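Local coordinates for protein putative 5-carboxymethyl-2-hydroxymuconate isomerase (Pseudomonas aeruginosa, PDB 3E6Q) that probably acts as a 5-carboxymethyl-2-hydroxymuconate delta-isomerase and assembles as a trimer of identical subunits, at residues 25-30 against 41-46. Residues are numbered along the deposited sequence; the frame is centred on the assembly and turned at random. Where two conformers were deposited one is given.
With NA (sodium ion), chain R.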
loop_
_atom_site.group_PDB
_atom_site.type_symbol
_atom_site.label_atom_id
_atom_site.label_comp_id
_atom_site.label_asym_id
_atom_site.label_seq_id
_atom_site.Cartn_x
_atom_site.Cartn_y
_atom_site.Cartn_z
ATOM N N LEU A 25 -0.586 -0.542 -10.437
ATOM C CA LEU A 25 0.645 -1.286 -10.201
ATOM C C LEU A 25 1.568 -0.425 -9.341
ATOM O O LEU A 25 1.881 0.723 -9.705
ATOM C CB LEU A 25 1.321 -1.614 -11.503
ATOM C CG LEU A 25 2.708 -2.232 -11.411
ATOM C CD1 LEU A 25 2.592 -3.612 -10.731
ATOM C CD2 LEU A 25 3.430 -2.329 -12.759
ATOM N N VAL A 26 1.999 -0.980 -8.211
ATOM C CA VAL A 26 2.947 -0.293 -7.322
ATOM C C VAL A 26 4.229 -1.123 -7.231
ATOM O O VAL A 26 4.181 -2.292 -6.807
ATOM C CB VAL A 26 2.371 -0.044 -5.898
ATOM C CG1 VAL A 26 3.439 0.680 -5.007
ATOM C CG2 VAL A 26 1.015 0.729 -5.954
ATOM N N ILE A 27 5.350 -0.527 -7.634
ATOM C CA ILE A 27 6.674 -1.128 -7.540
ATOM C C ILE A 27 7.434 -0.434 -6.409
ATOM O O ILE A 27 7.501 0.797 -6.381
ATOM C CB ILE A 27 7.456 -1.020 -8.878
ATOM C CG1 ILE A 27 6.698 -1.674 -10.050
ATOM C CG2 ILE A 27 8.888 -1.622 -8.754
ATOM C CD1 ILE A 27 7.364 -1.468 -11.376
ATOM N N GLU A 28 7.999 -1.237 -5.515
ATOM C CA GLU A 28 8.773 -0.780 -4.373
ATOM C C GLU A 28 10.174 -1.391 -4.502
ATOM O O GLU A 28 10.321 -2.599 -4.685
ATOM C CB GLU A 28 8.173 -1.274 -3.060
ATOM C CG GLU A 28 6.863 -0.709 -2.621
ATOM C CD GLU A 28 6.344 -1.533 -1.456
ATOM O OE1 GLU A 28 6.582 -1.171 -0.251
ATOM O OE2 GLU A 28 5.663 -2.580 -1.725
ATOM N N ALA A 29 11.192 -0.552 -4.383
ATOM C CA ALA A 29 12.596 -0.950 -4.474
ATOM C C ALA A 29 13.337 -0.404 -3.247
ATOM O O ALA A 29 13.181 0.747 -2.878
ATOM C CB ALA A 29 13.195 -0.388 -5.718
ATOM N N THR A 30 14.117 -1.240 -2.577
ATOM C CA THR A 30 14.926 -0.740 -1.499
ATOM C C THR A 30 15.936 0.315 -2.084
ATOM O O THR A 30 16.390 0.211 -3.230
ATOM C CB THR A 30 15.635 -1.885 -0.751
ATOM O OG1 THR A 30 16.435 -2.682 -1.663
ATOM C CG2 THR A 30 14.578 -2.748 0.006
ATOM N N GLU A 41 11.639 4.180 -16.982
ATOM C CA GLU A 41 11.798 3.122 -17.984
ATOM C C GLU A 41 11.271 1.777 -17.511
ATOM O O GLU A 41 10.679 1.042 -18.268
ATOM C CB GLU A 41 13.271 2.949 -18.337
ATOM C CG GLU A 41 13.612 1.782 -19.259
ATOM C CD GLU A 41 12.876 1.782 -20.590
ATOM O OE1 GLU A 41 12.944 0.744 -21.270
ATOM O OE2 GLU A 41 12.235 2.792 -20.965
ATOM N N LEU A 42 11.521 1.450 -16.241
ATOM C CA LEU A 42 10.976 0.239 -15.676
ATOM C C LEU A 42 9.414 0.267 -15.687
ATOM O O LEU A 42 8.758 -0.738 -16.043
ATOM C CB LEU A 42 11.525 -0.014 -14.260
ATOM C CG LEU A 42 10.906 -1.197 -13.502
ATOM C CD1 LEU A 42 11.085 -2.504 -14.295
ATOM C CD2 LEU A 42 11.524 -1.263 -12.045
ATOM N N LEU A 43 8.834 1.410 -15.331
ATOM C CA LEU A 43 7.356 1.581 -15.417
ATOM C C LEU A 43 6.874 1.415 -16.845
ATOM O O LEU A 43 5.851 0.758 -17.070
ATOM C CB LEU A 43 6.898 2.913 -14.804
ATOM C CG LEU A 43 7.094 3.036 -13.297
ATOM C CD1 LEU A 43 6.895 4.488 -12.819
ATOM C CD2 LEU A 43 6.220 2.039 -12.519
ATOM N N GLU A 44 7.570 2.006 -17.805
ATOM C CA GLU A 44 7.207 1.866 -19.213
ATOM C C GLU A 44 7.237 0.394 -19.644
ATOM O O GLU A 44 6.328 -0.084 -20.356
ATOM C CB GLU A 44 8.139 2.717 -20.070
ATOM C CG GLU A 44 7.879 4.202 -19.950
ATOM C CD GLU A 44 8.961 5.085 -20.615
ATOM O OE1 GLU A 44 9.832 4.549 -21.332
ATOM O OE2 GLU A 44 8.926 6.331 -20.422
ATOM N N GLN A 45 8.271 -0.336 -19.231
ATOM C CA GLN A 45 8.360 -1.747 -19.610
ATOM C C GLN A 45 7.247 -2.572 -18.965
ATOM O O GLN A 45 6.700 -3.506 -19.579
ATOM C CB GLN A 45 9.717 -2.325 -19.179
ATOM C CG GLN A 45 10.876 -1.783 -20.013
ATOM C CD GLN A 45 12.171 -2.444 -19.597
ATOM O OE1 GLN A 45 12.156 -3.573 -19.150
ATOM N NE2 GLN A 45 13.274 -1.771 -19.779
ATOM N N ALA A 46 6.941 -2.245 -17.703
ATOM C CA ALA A 46 5.866 -2.944 -16.962
ATOM C C ALA A 46 4.521 -2.689 -17.657
ATOM O O ALA A 46 3.731 -3.607 -17.881
ATOM C CB ALA A 46 5.819 -2.473 -15.473
HETATM NA NA NA R . 4.004 -2.840 -3.836
HETATM O O HOH W 1 1.842 -1.830 -2.602
#
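I27 of strand 25-30 points into the helical face 41-46, and its CD1 is the centre of the contact. This methyl lies 3.9 Å from CD2 of L43 and 4.1 Å from CG of L42. The side chains of I27 and L43 run past each other in opposite directions, whereas that of L42 crosses I27 at a slant. In I27 the CG1 branch stands opposite the carbonyl carbon (chi1 -57°), which carries CD1 out to the helix. Next to it, L25 brings only CD2 across, 3.6 Å from CB of A46. That alanine also borders CD1 of I27, at a looser 4.5 Å. All five residues are buried. No hydrogen bond joins the two segments, so apolar packing alone holds this face.

The outer face of the helix is polar and more open, with E41 and Q45 partly exposed and E44 exposed. NE2 of Q45 donates a nearly straight bond of 2.9 Å to OE1 of E41, one turn back. E44 forms a salt bridge with R72 of the second subunit. On the strand, V26 points away from the helix. OE2 of E28 binds a sodium ion at 2.7 Å, and a water is a further ligand. OE1 of the same carboxylate makes a salt bridge with R64 of the third subunit. The ion and this bridge lie near the middle of the trimer, consistent with the tautomerase-superfamily arrangement.

The segment axes approach to 10.7 Å, and their N-to-C directions make an angle of 141°, closer to antiparallel than to parallel. Strand 24-30, helix 39-52 and the parallel neighbour strand 62-73 form a beta-alpha-beta crossover, as in that superfamily. Strand 82-90 lies antiparallel on the other side. Helix 39-52 covers the sheet together with helix 95-112, whose L105 and L109 touch L25 and I27.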